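Local coordinates for DUF4627 domain-containing protein (Bacteroides thetaiotaomicron, PDB 3SEE), which is of unknown function but, with its galactose-binding domain-like fold, probably binds a carbohydrate, at residues T26-A31 / E35-N40; A50-G55 / V211-D216; G146-F151 / L204-G209; V171-S176 / P182-S187. All blocks are in the same frame, centred on the assembly; numbering follows the deposited sequence. Where two conformers were deposited one is given.

In the fold
The two sheets of this galactose-binding domain-like fold divide the four contacts between them. Contacts 1 and 3 both reach the six-stranded mixed sheet, their centres about 18 Å apart, while contacts 2 and 4 belong to the eight-stranded antiparallel sheet, about 33 Å apart between centres and on opposite sides of the middle of the chain. Contacts 3 and 4 meet directly, Q148 OE1 lying 3.4 Å from I175 CD1. Contacts 1 and 2 do not touch, although strands 36-40 and 48-53 are consecutive; their nearest atoms are about 5 Å apart. T47, just before strand 48-53, and T48, its first residue, form the sodium site, the ion about 12 Å from the M39 side chain in contact 1.

Contact 1. Residues T26-A31 / E35-N40; sequences TNPSKA and EWFIMN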
loop_
_atom_site.group_PDB
_atom_site.type_symbol
_atom_site.label_atom_id
_atom_site.label_comp_id
_atom_site.label_asym_id
_atom_site.label_seq_id
_atom_site.Cartn_x
_atom_site.Cartn_y
_atom_site.Cartn_z
ATOM N N THR A 26 -6.305 4.593 -13.957
ATOM C CA THR A 26 -6.177 5.970 -13.515
ATOM C C THR A 26 -6.840 6.213 -12.170
ATOM O O THR A 26 -6.609 7.238 -11.558
ATOM C CB THR A 26 -6.733 6.929 -14.558
ATOM O OG1 THR A 26 -8.097 6.608 -14.757
ATOM C CG2 THR A 26 -5.934 6.836 -15.868
ATOM N N ASN A 27 -7.649 5.268 -11.720
ATOM C CA ASN A 27 -8.247 5.325 -10.374
ATOM C C ASN A 27 -8.525 3.891 -9.956
ATOM O O ASN A 27 -9.024 3.099 -10.775
ATOM C CB ASN A 27 -9.540 6.157 -10.370
ATOM C CG ASN A 27 -10.086 6.417 -8.978
ATOM O OD1 ASN A 27 -10.529 5.496 -8.294
ATOM N ND2 ASN A 27 -10.085 7.688 -8.559
ATOM N N PRO A 28 -8.226 3.541 -8.694
ATOM C CA PRO A 28 -8.511 2.188 -8.207
ATOM C C PRO A 28 -9.964 1.740 -8.401
ATOM O O PRO A 28 -10.230 0.559 -8.494
ATOM C CB PRO A 28 -8.139 2.275 -6.719
ATOM C CG PRO A 28 -7.047 3.294 -6.691
ATOM C CD PRO A 28 -7.489 4.326 -7.674
ATOM N N SER A 29 -10.913 2.678 -8.455
ATOM C CA SER A 29 -12.317 2.316 -8.667
ATOM C C SER A 29 -12.540 1.584 -9.989
ATOM O O SER A 29 -13.526 0.846 -10.114
ATOM C CB SER A 29 -13.232 3.541 -8.603
ATOM O OG SER A 29 -13.181 4.165 -7.331
ATOM N N LYS A 30 -11.623 1.743 -10.932
ATOM C CA LYS A 30 -11.724 1.068 -12.228
ATOM C C LYS A 30 -10.939 -0.215 -12.305
ATOM O O LYS A 30 -11.003 -0.894 -13.316
ATOM C CB LYS A 30 -11.219 2.012 -13.322
ATOM C CG LYS A 30 -11.997 3.316 -13.435
ATOM C CD LYS A 30 -11.240 4.283 -14.370
ATOM C CE LYS A 30 -11.806 5.666 -14.396
ATOM N NZ LYS A 30 -13.131 5.624 -15.018
ATOM N N ALA A 31 -10.215 -0.567 -11.248
ATOM C CA ALA A 31 -9.403 -1.772 -11.277
ATOM C C ALA A 31 -10.258 -3.029 -11.151
ATOM O O ALA A 31 -11.208 -3.056 -10.378
ATOM C CB ALA A 31 -8.391 -1.749 -10.144
ATOM N N GLU A 35 -6.462 -8.908 -9.154
ATOM C CA GLU A 35 -5.378 -8.738 -10.108
ATOM C C GLU A 35 -4.534 -7.620 -9.529
ATOM O O GLU A 35 -5.049 -6.842 -8.723
ATOM C CB GLU A 35 -5.945 -8.304 -11.453
ATOM C CG GLU A 35 -6.849 -9.346 -12.073
ATOM C CD GLU A 35 -7.138 -9.114 -13.525
ATOM O OE1 GLU A 35 -6.676 -8.089 -14.097
ATOM O OE2 GLU A 35 -7.853 -9.978 -14.091
ATOM N N TRP A 36 -3.261 -7.529 -9.918
ATOM C CA TRP A 36 -2.490 -6.329 -9.653
ATOM C C TRP A 36 -2.812 -5.238 -10.663
ATOM O O TRP A 36 -3.074 -5.510 -11.832
ATOM C CB TRP A 36 -0.996 -6.634 -9.709
ATOM C CG TRP A 36 -0.546 -7.549 -8.641
ATOM C CD1 TRP A 36 -0.258 -8.874 -8.770
ATOM C CD2 TRP A 36 -0.298 -7.218 -7.264
ATOM N NE1 TRP A 36 0.139 -9.390 -7.567
ATOM C CE2 TRP A 36 0.116 -8.401 -6.622
ATOM C CE3 TRP A 36 -0.438 -6.052 -6.500
ATOM C CZ2 TRP A 36 0.439 -8.428 -5.271
ATOM C CZ3 TRP A 36 -0.108 -6.095 -5.170
ATOM C CH2 TRP A 36 0.307 -7.279 -4.567
ATOM N N PHE A 37 -2.751 -3.999 -10.202
ATOM C CA PHE A 37 -2.806 -2.848 -11.071
ATOM C C PHE A 37 -1.668 -1.897 -10.775
ATOM O O PHE A 37 -1.135 -1.862 -9.660
ATOM C CB PHE A 37 -4.174 -2.140 -11.012
ATOM C CG PHE A 37 -4.521 -1.544 -9.683
ATOM C CD1 PHE A 37 -4.090 -0.287 -9.342
ATOM C CD2 PHE A 37 -5.320 -2.222 -8.792
ATOM C CE1 PHE A 37 -4.459 0.284 -8.118
ATOM C CE2 PHE A 37 -5.685 -1.660 -7.582
ATOM C CZ PHE A 37 -5.268 -0.401 -7.255
ATOM N N ILE A 38 -1.316 -1.122 -11.786
ATOM C CA ILE A 38 -0.329 -0.069 -11.682
ATOM C C ILE A 38 -1.029 1.266 -11.626
ATOM O O ILE A 38 -1.805 1.606 -12.529
ATOM C CB ILE A 38 0.646 -0.105 -12.861
ATOM C CG1 ILE A 38 1.398 -1.432 -12.874
ATOM C CG2 ILE A 38 1.579 1.105 -12.806
ATOM C CD1 ILE A 38 2.081 -1.744 -14.217
HETATM N N MSE A 39 -0.815 2.014 -10.546
HETATM C CA MSE A 39 -1.205 3.422 -10.471
HETATM C C MSE A 39 0.036 4.269 -10.676
HETATM O O MSE A 39 1.010 4.144 -9.935
HETATM C CB MSE A 39 -1.851 3.765 -9.124
HETATM C CG MSE A 39 -3.364 3.698 -9.155
HETATM SE SE MSE A 39 -4.221 5.180 -10.039
HETATM C CE MSE A 39 -4.057 6.391 -8.592
ATOM N N ASN A 40 0.015 5.115 -11.704
ATOM C CA ASN A 40 1.065 6.091 -11.924
ATOM C C ASN A 40 0.432 7.315 -12.536
ATOM O O ASN A 40 0.372 7.479 -13.766
ATOM C CB ASN A 40 2.184 5.533 -12.808
ATOM C CG ASN A 40 3.332 6.478 -12.959
ATOM O OD1 ASN A 40 3.297 7.615 -12.467
ATOM N ND2 ASN A 40 4.361 6.020 -13.674
#
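P28 and A31, on a turn with a short 3-10 segment at 28-30, lie against F37 and M39 of strand 36-40, the CA atoms of T26 and M39 being 6.4 Å apart and those of A31 and F37 6.7 Å. With chi1 at 64°, CG of F37 sits between its backbone N and carbonyl carbon, and the ring reaches toward the turn. A31 CB packs obliquely on it, 3.4 Å from F37 CD2, while P28 CB approaches the far end of the ring, 4.0 Å from F37 CZ. An alanine at F37 is likely to leave A31 and P28 without their shared partner and to open a gap beneath the turn. M39, a selenomethionine, bends back at chi2 and chi3; in the conformer described, its SE lies 3.5 Å from T26 O and its methyl CE borders P28 CD. N27 and S29 form an Asx turn, N27 OD1 accepting from S29 N at 2.8 Å on a lone pair. R84 of strand 79-85 ties the turn to the sheet by donating to S29 O and A31 O. Strand 36-40 runs between strand 79-85, where F37 and M39 bond to G82 and F80, and strand 24-25, beside I38.

Contact 2. Residues A50-G55 / V211-D216; sequences AWEQTG and VVEISD
E52 and E213 bring their carboxylates together at the surface, and nearly all of the modest 94 Å² buried here belongs to this one pair. E52 OE2 lies only 2.4 Å from E213 OE1, but E52 was modelled in two conformers and so short an approach is doubtful as a measure of the average arrangement. The side chains meet at about a right angle and the carboxylate planes are turned 58° against each other, so the groups are not stacked. In the conformer described, E52 OE2 also comes alongside the aliphatic arm of its partner, 3.2 Å from E213 CG. Both glutamates are extended beyond CG and span the 9.1 Å between their CA atoms. Lysines probably temper the negative charge, although only through long, weak ion pairs: E52 OE1 with K64 and E213 OE2 with K101.

Beyond the acids there is little contact: the methyl CG2 of T54 comes no nearer than 4.4 Å to E213 OE1, and the T54 side chain also touches A62 of strand 61-66. The hydroxyl of T54 is engaged with the chain that follows, bonding to Y59 O and D56 N.

The two strands are not direct neighbours. Strand 61-66 runs between them in the eight-stranded antiparallel sheet, bonding through its backbone to A50 and E52 on one side and to V212 on the other, so the glutamates reach each other across it. Strand 48-53 forms one outer edge of that sheet, and strand 93-102 follows beyond 211-221.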
loop_
_atom_site.group_PDB
_atom_site.type_symbol
_atom_site.label_atom_id
_atom_site.label_comp_id
_atom_site.label_asym_id
_atom_site.label_seq_id
_atom_site.Cartn_x
_atom_site.Cartn_y
_atom_site.Cartn_z
ATOM N N ALA A 50 6.868 -1.253 -13.176
ATOM C CA ALA A 50 6.811 -2.265 -14.205
ATOM C C ALA A 50 7.184 -3.630 -13.666
ATOM O O ALA A 50 7.956 -3.756 -12.704
ATOM C CB ALA A 50 7.735 -1.919 -15.400
ATOM N N TRP A 51 6.667 -4.653 -14.338
ATOM C CA TRP A 51 7.000 -6.048 -14.075
ATOM C C TRP A 51 8.376 -6.377 -14.615
ATOM O O TRP A 51 8.812 -5.822 -15.624
ATOM C CB TRP A 51 5.958 -6.929 -14.754
ATOM C CG TRP A 51 6.083 -8.382 -14.551
ATOM C CD1 TRP A 51 5.590 -9.109 -13.515
ATOM C CD2 TRP A 51 6.666 -9.324 -15.457
ATOM N NE1 TRP A 51 5.870 -10.436 -13.684
ATOM C CE2 TRP A 51 6.510 -10.597 -14.883
ATOM C CE3 TRP A 51 7.305 -9.216 -16.695
ATOM C CZ2 TRP A 51 6.948 -11.760 -15.525
ATOM C CZ3 TRP A 51 7.745 -10.388 -17.325
ATOM C CH2 TRP A 51 7.566 -11.624 -16.737
ATOM N N GLU A 52 9.072 -7.277 -13.948
ATOM C CA GLU A 52 10.396 -7.711 -14.377
ATOM C C GLU A 52 10.657 -9.146 -13.960
ATOM O O GLU A 52 10.107 -9.636 -12.971
ATOM C CB GLU A 52 11.475 -6.844 -13.739
ATOM C CG GLU A 52 11.498 -6.992 -12.218
ATOM C CD GLU A 52 12.614 -6.247 -11.531
ATOM O OE1 GLU A 52 13.537 -5.736 -12.183
ATOM O OE2 GLU A 52 12.586 -6.221 -10.287
ATOM N N GLN A 53 11.554 -9.795 -14.693
ATOM C CA GLN A 53 12.169 -11.035 -14.253
ATOM C C GLN A 53 13.552 -10.665 -13.709
ATOM O O GLN A 53 14.336 -9.970 -14.369
ATOM C CB GLN A 53 12.211 -12.031 -15.387
ATOM C CG GLN A 53 10.787 -12.380 -15.783
ATOM C CD GLN A 53 10.693 -13.639 -16.531
ATOM O OE1 GLN A 53 11.045 -13.684 -17.694
ATOM N NE2 GLN A 53 10.199 -14.695 -15.874
ATOM N N THR A 54 13.832 -11.098 -12.485
ATOM C CA THR A 54 14.925 -10.567 -11.700
ATOM C C THR A 54 16.258 -11.292 -11.890
ATOM O O THR A 54 17.325 -10.739 -11.590
ATOM C CB THR A 54 14.592 -10.694 -10.224
ATOM O OG1 THR A 54 14.443 -12.093 -9.950
ATOM C CG2 THR A 54 13.287 -9.939 -9.834
ATOM N N GLY A 55 16.202 -12.553 -12.315
ATOM C CA GLY A 55 17.382 -13.409 -12.309
ATOM C C GLY A 55 17.678 -14.072 -10.969
ATOM O O GLY A 55 18.608 -14.880 -10.884
ATOM N N VAL A 211 14.877 3.110 -5.902
ATOM C CA VAL A 211 14.391 2.036 -6.727
ATOM C C VAL A 211 14.114 0.868 -5.796
ATOM O O VAL A 211 15.030 0.379 -5.110
ATOM C CB VAL A 211 15.404 1.611 -7.817
ATOM C CG1 VAL A 211 14.831 0.440 -8.635
ATOM C CG2 VAL A 211 15.799 2.797 -8.714
ATOM N N VAL A 212 12.852 0.435 -5.745
ATOM C CA VAL A 212 12.414 -0.667 -4.877
ATOM C C VAL A 212 11.759 -1.746 -5.730
ATOM O O VAL A 212 10.925 -1.434 -6.587
ATOM C CB VAL A 212 11.439 -0.149 -3.778
ATOM C CG1 VAL A 212 10.930 -1.273 -2.900
ATOM C CG2 VAL A 212 12.103 0.945 -2.921
ATOM N N GLU A 213 12.121 -2.988 -5.480
ATOM C CA GLU A 213 11.507 -4.148 -6.123
ATOM C C GLU A 213 10.725 -4.944 -5.086
ATOM O O GLU A 213 11.144 -5.035 -3.932
ATOM C CB GLU A 213 12.589 -4.990 -6.763
ATOM C CG GLU A 213 13.349 -4.250 -7.839
ATOM C CD GLU A 213 14.632 -4.944 -8.202
ATOM O OE1 GLU A 213 14.627 -5.818 -9.074
ATOM O OE2 GLU A 213 15.674 -4.620 -7.582
ATOM N N ILE A 214 9.582 -5.471 -5.517
ATOM C CA ILE A 214 8.611 -6.108 -4.648
ATOM C C ILE A 214 8.280 -7.493 -5.174
ATOM O O ILE A 214 8.011 -7.655 -6.370
ATOM C CB ILE A 214 7.312 -5.258 -4.632
ATOM C CG1 ILE A 214 7.561 -3.920 -3.932
ATOM C CG2 ILE A 214 6.144 -6.011 -3.970
ATOM C CD1 ILE A 214 6.812 -2.796 -4.551
ATOM N N SER A 215 8.272 -8.481 -4.289
ATOM C CA SER A 215 7.874 -9.817 -4.684
ATOM C C SER A 215 7.232 -10.594 -3.528
ATOM O O SER A 215 7.429 -10.244 -2.371
ATOM C CB SER A 215 9.057 -10.600 -5.274
ATOM O OG SER A 215 8.598 -11.769 -5.944
ATOM N N ASP A 216 6.450 -11.630 -3.846
ATOM C CA ASP A 216 5.943 -12.636 -2.904
ATOM C C ASP A 216 5.125 -12.012 -1.778
ATOM O O ASP A 216 5.514 -11.954 -0.604
ATOM C CB ASP A 216 7.057 -13.500 -2.360
ATOM C CG ASP A 216 6.533 -14.649 -1.536
ATOM O OD1 ASP A 216 5.386 -15.095 -1.828
ATOM O OD2 ASP A 216 7.274 -15.082 -0.620
#

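Contact 3. Residues G146-F151 / L204-G209; sequences GAQYNF and LGQNKG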
loop_
_atom_site.group_PDB
_atom_site.type_symbol
_atom_site.label_atom_id
_atom_site.label_comp_id
_atom_site.label_asym_id
_atom_site.label_seq_id
_atom_site.Cartn_x
_atom_site.Cartn_y
_atom_site.Cartn_z
ATOM N N GLY A 146 -1.482 6.776 11.005
ATOM C CA GLY A 146 -2.167 5.617 11.522
ATOM C C GLY A 146 -2.545 4.604 10.447
ATOM O O GLY A 146 -2.988 3.505 10.772
ATOM N N ALA A 147 -2.418 5.008 9.188
ATOM C CA ALA A 147 -2.809 4.220 8.023
ATOM C C ALA A 147 -1.630 3.617 7.279
ATOM O O ALA A 147 -1.619 2.439 6.950
ATOM C CB ALA A 147 -3.636 5.093 7.043
ATOM N N GLN A 148 -0.643 4.463 7.008
ATOM C CA GLN A 148 0.503 4.038 6.227
ATOM C C GLN A 148 1.613 3.536 7.146
ATOM O O GLN A 148 1.927 4.150 8.167
ATOM C CB GLN A 148 1.046 5.200 5.404
ATOM C CG GLN A 148 2.221 4.830 4.506
ATOM C CD GLN A 148 2.518 5.843 3.430
ATOM O OE1 GLN A 148 1.594 6.394 2.811
ATOM N NE2 GLN A 148 3.798 6.100 3.178
ATOM N N TYR A 149 2.145 2.378 6.765
ATOM C CA TYR A 149 3.299 1.762 7.392
ATOM C C TYR A 149 4.499 1.958 6.484
ATOM O O TYR A 149 4.399 1.735 5.284
ATOM C CB TYR A 149 3.044 0.252 7.552
ATOM C CG TYR A 149 4.227 -0.547 7.988
ATOM C CD1 TYR A 149 4.676 -0.498 9.312
ATOM C CD2 TYR A 149 4.937 -1.343 7.103
ATOM C CE1 TYR A 149 5.775 -1.225 9.740
ATOM C CE2 TYR A 149 6.041 -2.083 7.518
ATOM C CZ TYR A 149 6.455 -2.016 8.824
ATOM O OH TYR A 149 7.556 -2.756 9.214
ATOM N N ASN A 150 5.613 2.357 7.067
ATOM C CA ASN A 150 6.880 2.527 6.353
ATOM C C ASN A 150 7.936 1.656 6.982
ATOM O O ASN A 150 8.000 1.580 8.208
ATOM C CB ASN A 150 7.348 3.991 6.426
ATOM C CG ASN A 150 6.294 4.953 5.951
ATOM O OD1 ASN A 150 5.832 4.875 4.814
ATOM N ND2 ASN A 150 5.905 5.884 6.801
ATOM N N PHE A 151 8.782 1.044 6.164
ATOM C CA PHE A 151 9.882 0.226 6.661
ATOM C C PHE A 151 11.143 0.535 5.877
ATOM O O PHE A 151 11.152 0.428 4.656
ATOM C CB PHE A 151 9.527 -1.252 6.518
ATOM C CG PHE A 151 10.559 -2.177 7.114
ATOM C CD1 PHE A 151 10.847 -2.153 8.473
ATOM C CD2 PHE A 151 11.280 -3.028 6.310
ATOM C CE1 PHE A 151 11.809 -2.975 9.009
ATOM C CE2 PHE A 151 12.226 -3.891 6.868
ATOM C CZ PHE A 151 12.496 -3.843 8.209
ATOM N N LEU A 204 4.065 0.979 -1.926
ATOM C CA LEU A 204 4.679 2.197 -2.440
ATOM C C LEU A 204 6.117 2.282 -2.068
ATOM O O LEU A 204 6.532 1.756 -1.032
ATOM C CB LEU A 204 4.092 3.438 -1.771
ATOM C CG LEU A 204 2.587 3.503 -1.739
ATOM C CD1 LEU A 204 2.011 2.973 -0.435
ATOM C CD2 LEU A 204 2.121 4.937 -1.987
ATOM N N GLY A 205 6.879 3.007 -2.868
ATOM C CA GLY A 205 8.242 3.429 -2.518
ATOM C C GLY A 205 8.392 4.855 -2.997
ATOM O O GLY A 205 8.589 5.091 -4.183
ATOM N N GLN A 206 8.167 5.808 -2.110
ATOM C CA GLN A 206 7.966 7.199 -2.494
ATOM C C GLN A 206 9.235 8.016 -2.609
ATOM O O GLN A 206 9.205 9.095 -3.188
ATOM C CB GLN A 206 7.054 7.890 -1.493
ATOM C CG GLN A 206 5.651 7.314 -1.435
ATOM C CD GLN A 206 4.895 7.822 -0.234
ATOM O OE1 GLN A 206 5.047 7.281 0.861
ATOM N NE2 GLN A 206 4.136 8.904 -0.395
ATOM N N ASN A 207 10.351 7.554 -2.059
ATOM C CA ASN A 207 11.507 8.432 -1.994
ATOM C C ASN A 207 12.060 8.762 -3.370
ATOM O O ASN A 207 12.294 7.888 -4.181
ATOM C CB ASN A 207 12.619 7.842 -1.119
ATOM C CG ASN A 207 12.406 8.136 0.350
ATOM O OD1 ASN A 207 11.271 8.370 0.793
ATOM N ND2 ASN A 207 13.490 8.065 1.134
ATOM N N LYS A 208 12.349 10.044 -3.573
ATOM C CA LYS A 208 12.999 10.574 -4.767
ATOM C C LYS A 208 14.265 9.767 -5.054
ATOM O O LYS A 208 15.067 9.547 -4.140
ATOM C CB LYS A 208 13.342 12.056 -4.499
ATOM C CG LYS A 208 14.088 12.786 -5.609
ATOM C CD LYS A 208 14.525 14.151 -5.142
ATOM N N GLY A 209 14.463 9.327 -6.288
ATOM C CA GLY A 209 15.696 8.675 -6.686
ATOM C C GLY A 209 15.840 7.229 -6.304
ATOM O O GLY A 209 16.784 6.575 -6.768
#
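A single amide-to-amide hydrogen bond between Q148 and Q206 makes this surface contact, joining the residue just before edge strand 149-152 to the loop that leads from strand 199-204 to strand 211-221. Q148 NE2 donates to Q206 OE1 at 2.9 Å with an N-H...O angle of 152°. The acceptor lies close to the amide plane of Q148, but the donor is tilted from the carbonyl plane of Q206, and the two amides are turned 55° against each other. The other N-H of the same nitrogen goes to N150 OD1, also at 2.9 Å and almost straight at 175°, arriving in the carbonyl plane on a lone pair. Both hydrogens of Q148 NE2 are therefore used, which should hold the amide against flipping. CG of Q148 lies anti to the backbone N (chi1 -178°) and the chain is extended beyond it, carrying the amide across to the loop.

Both partners are held in turn: N150 OD1 also bonds to the hydroxyl of S110, and the amide of Q206 donates through NE2 to T74 O. W76 touches both glutamines.

Strand 108-115 separates the two segments in the mixed sheet. Through its backbone it bonds to Y149 and F151 on one flank and to L204 on the other, and the side chain of Q148 crosses over S110 and Y112 to meet the loop.

Contact 4. Residues V171-S176 / P182-S187; sequences VVNAIS and PALEVS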
loop_
_atom_site.group_PDB
_atom_site.type_symbol
_atom_site.label_atom_id
_atom_site.label_comp_id
_atom_site.label_asym_id
_atom_site.label_seq_id
_atom_site.Cartn_x
_atom_site.Cartn_y
_atom_site.Cartn_z
ATOM N N VAL A 171 -10.698 1.632 11.766
ATOM C CA VAL A 171 -10.401 2.487 10.638
ATOM C C VAL A 171 -9.926 3.845 11.126
ATOM O O VAL A 171 -10.260 4.283 12.235
ATOM C CB VAL A 171 -11.589 2.627 9.654
ATOM C CG1 VAL A 171 -11.839 1.329 8.891
ATOM C CG2 VAL A 171 -12.868 3.091 10.395
ATOM N N VAL A 172 -9.160 4.507 10.273
ATOM C CA VAL A 172 -8.742 5.872 10.478
ATOM C C VAL A 172 -9.201 6.713 9.267
ATOM O O VAL A 172 -9.226 6.230 8.133
ATOM C CB VAL A 172 -7.221 5.906 10.813
ATOM C CG1 VAL A 172 -6.354 5.311 9.711
ATOM C CG2 VAL A 172 -6.749 7.283 11.218
ATOM N N ASN A 173 -9.596 7.954 9.520
ATOM C CA ASN A 173 -10.213 8.811 8.531
ATOM C C ASN A 173 -9.226 9.727 7.816
ATOM O O ASN A 173 -9.628 10.666 7.139
ATOM C CB ASN A 173 -11.349 9.632 9.168
ATOM C CG ASN A 173 -10.817 10.716 10.062
ATOM O OD1 ASN A 173 -9.629 10.714 10.393
ATOM N ND2 ASN A 173 -11.665 11.647 10.473
ATOM N N ALA A 174 -7.930 9.418 7.900
ATOM C CA ALA A 174 -6.906 10.215 7.224
ATOM C C ALA A 174 -5.608 9.453 7.244
ATOM O O ALA A 174 -5.401 8.578 8.082
ATOM C CB ALA A 174 -6.736 11.593 7.887
ATOM N N ILE A 175 -4.723 9.810 6.321
ATOM C CA ILE A 175 -3.382 9.271 6.278
ATOM C C ILE A 175 -2.383 10.135 7.047
ATOM O O ILE A 175 -1.262 9.720 7.333
ATOM C CB ILE A 175 -2.934 9.078 4.804
ATOM C CG1 ILE A 175 -1.811 8.050 4.658
ATOM C CG2 ILE A 175 -2.559 10.412 4.174
ATOM C CD1 ILE A 175 -1.573 7.590 3.214
ATOM N N SER A 176 -2.820 11.335 7.407
ATOM C CA SER A 176 -1.972 12.307 8.066
ATOM C C SER A 176 -1.750 11.966 9.544
ATOM O O SER A 176 -2.464 11.167 10.141
ATOM C CB SER A 176 -2.596 13.694 7.932
ATOM O OG SER A 176 -3.963 13.672 8.291
ATOM N N PRO A 182 -6.245 17.950 13.529
ATOM C CA PRO A 182 -7.189 17.868 14.652
ATOM C C PRO A 182 -8.488 17.153 14.361
ATOM O O PRO A 182 -9.251 16.859 15.272
ATOM C CB PRO A 182 -7.461 19.335 14.999
ATOM C CG PRO A 182 -6.236 20.063 14.553
ATOM C CD PRO A 182 -5.790 19.331 13.291
ATOM N N ALA A 183 -8.749 16.869 13.087
ATOM C CA ALA A 183 -9.936 16.121 12.661
ATOM C C ALA A 183 -9.700 14.615 12.543
ATOM O O ALA A 183 -10.625 13.872 12.231
ATOM C CB ALA A 183 -10.456 16.667 11.312
ATOM N N LEU A 184 -8.487 14.141 12.810
ATOM C CA LEU A 184 -8.188 12.714 12.681
ATOM C C LEU A 184 -9.007 11.936 13.715
ATOM O O LEU A 184 -9.043 12.299 14.902
ATOM C CB LEU A 184 -6.687 12.444 12.866
ATOM C CG LEU A 184 -6.231 10.989 12.693
ATOM C CD1 LEU A 184 -4.793 10.954 12.151
ATOM C CD2 LEU A 184 -6.333 10.167 13.976
ATOM N N GLU A 185 -9.629 10.846 13.271
ATOM C CA GLU A 185 -10.420 9.957 14.099
ATOM C C GLU A 185 -10.117 8.510 13.788
ATOM O O GLU A 185 -10.104 8.116 12.627
ATOM C CB GLU A 185 -11.915 10.175 13.851
ATOM C CG GLU A 185 -12.453 11.546 14.189
ATOM C CD GLU A 185 -13.955 11.683 14.022
ATOM O OE1 GLU A 185 -14.653 10.674 13.801
ATOM O OE2 GLU A 185 -14.457 12.833 14.138
ATOM N N VAL A 186 -9.913 7.735 14.847
ATOM C CA VAL A 186 -9.868 6.290 14.810
ATOM C C VAL A 186 -11.212 5.813 15.318
ATOM O O VAL A 186 -11.696 6.312 16.348
ATOM C CB VAL A 186 -8.740 5.751 15.692
ATOM C CG1 VAL A 186 -8.783 4.235 15.747
ATOM C CG2 VAL A 186 -7.360 6.234 15.188
ATOM N N SER A 187 -11.819 4.863 14.638
ATOM C CA SER A 187 -13.101 4.313 15.052
ATOM C C SER A 187 -13.179 2.819 14.787
ATOM O O SER A 187 -12.452 2.262 13.952
ATOM C CB SER A 187 -14.229 5.078 14.370
ATOM O OG SER A 187 -14.138 4.935 12.965
#
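N173 grips the returning chain with its whole amide and its backbone N. Its ND2 donates to A183 O at 3.0 Å, nearly straight (177°) and with the acceptor in the plane of the amide, while OD1 accepts from E185 N at 2.9 Å, the donor standing well above the carbonyl plane. The main chain adds a longer bond, N173 N to E185 O at 3.2 Å. CG of N173 is folded between the backbone N and the carbonyl carbon (chi1 73°), so that OD1 takes the E185 N-H that the carbonyl of N173 would probably accept if the pairing ran on. An alanine at N173 would probably leave E185 N and A183 O without these partners and set the chain around L184 free to shift.

Next to this clamp, V171 and S187 form an antiparallel hydrogen-bonded pair, V171 N to S187 O and S187 N to V171 O, both 2.9 Å. V172 and V186 follow as a non-hydrogen-bonded pair. The arrangement is a beta hairpin with a long connection, in which strand 186-188 forms an outer edge of the eight-stranded antiparallel sheet and strand 170-172 lies between it and strand 130-133.

Packing divides over two faces. On one, in the conformers described, V172 CG2 meets V186 CG2 at 4.2 Å and L184 CD2 at 4.0 Å; F130 and M132 border the same valines. On the other, V171 CG2 lies 3.4 Å from S187 OG and the side chain also touches F131 and T189. Farther out, E185 lays its CB and CG alongside N173 ND2.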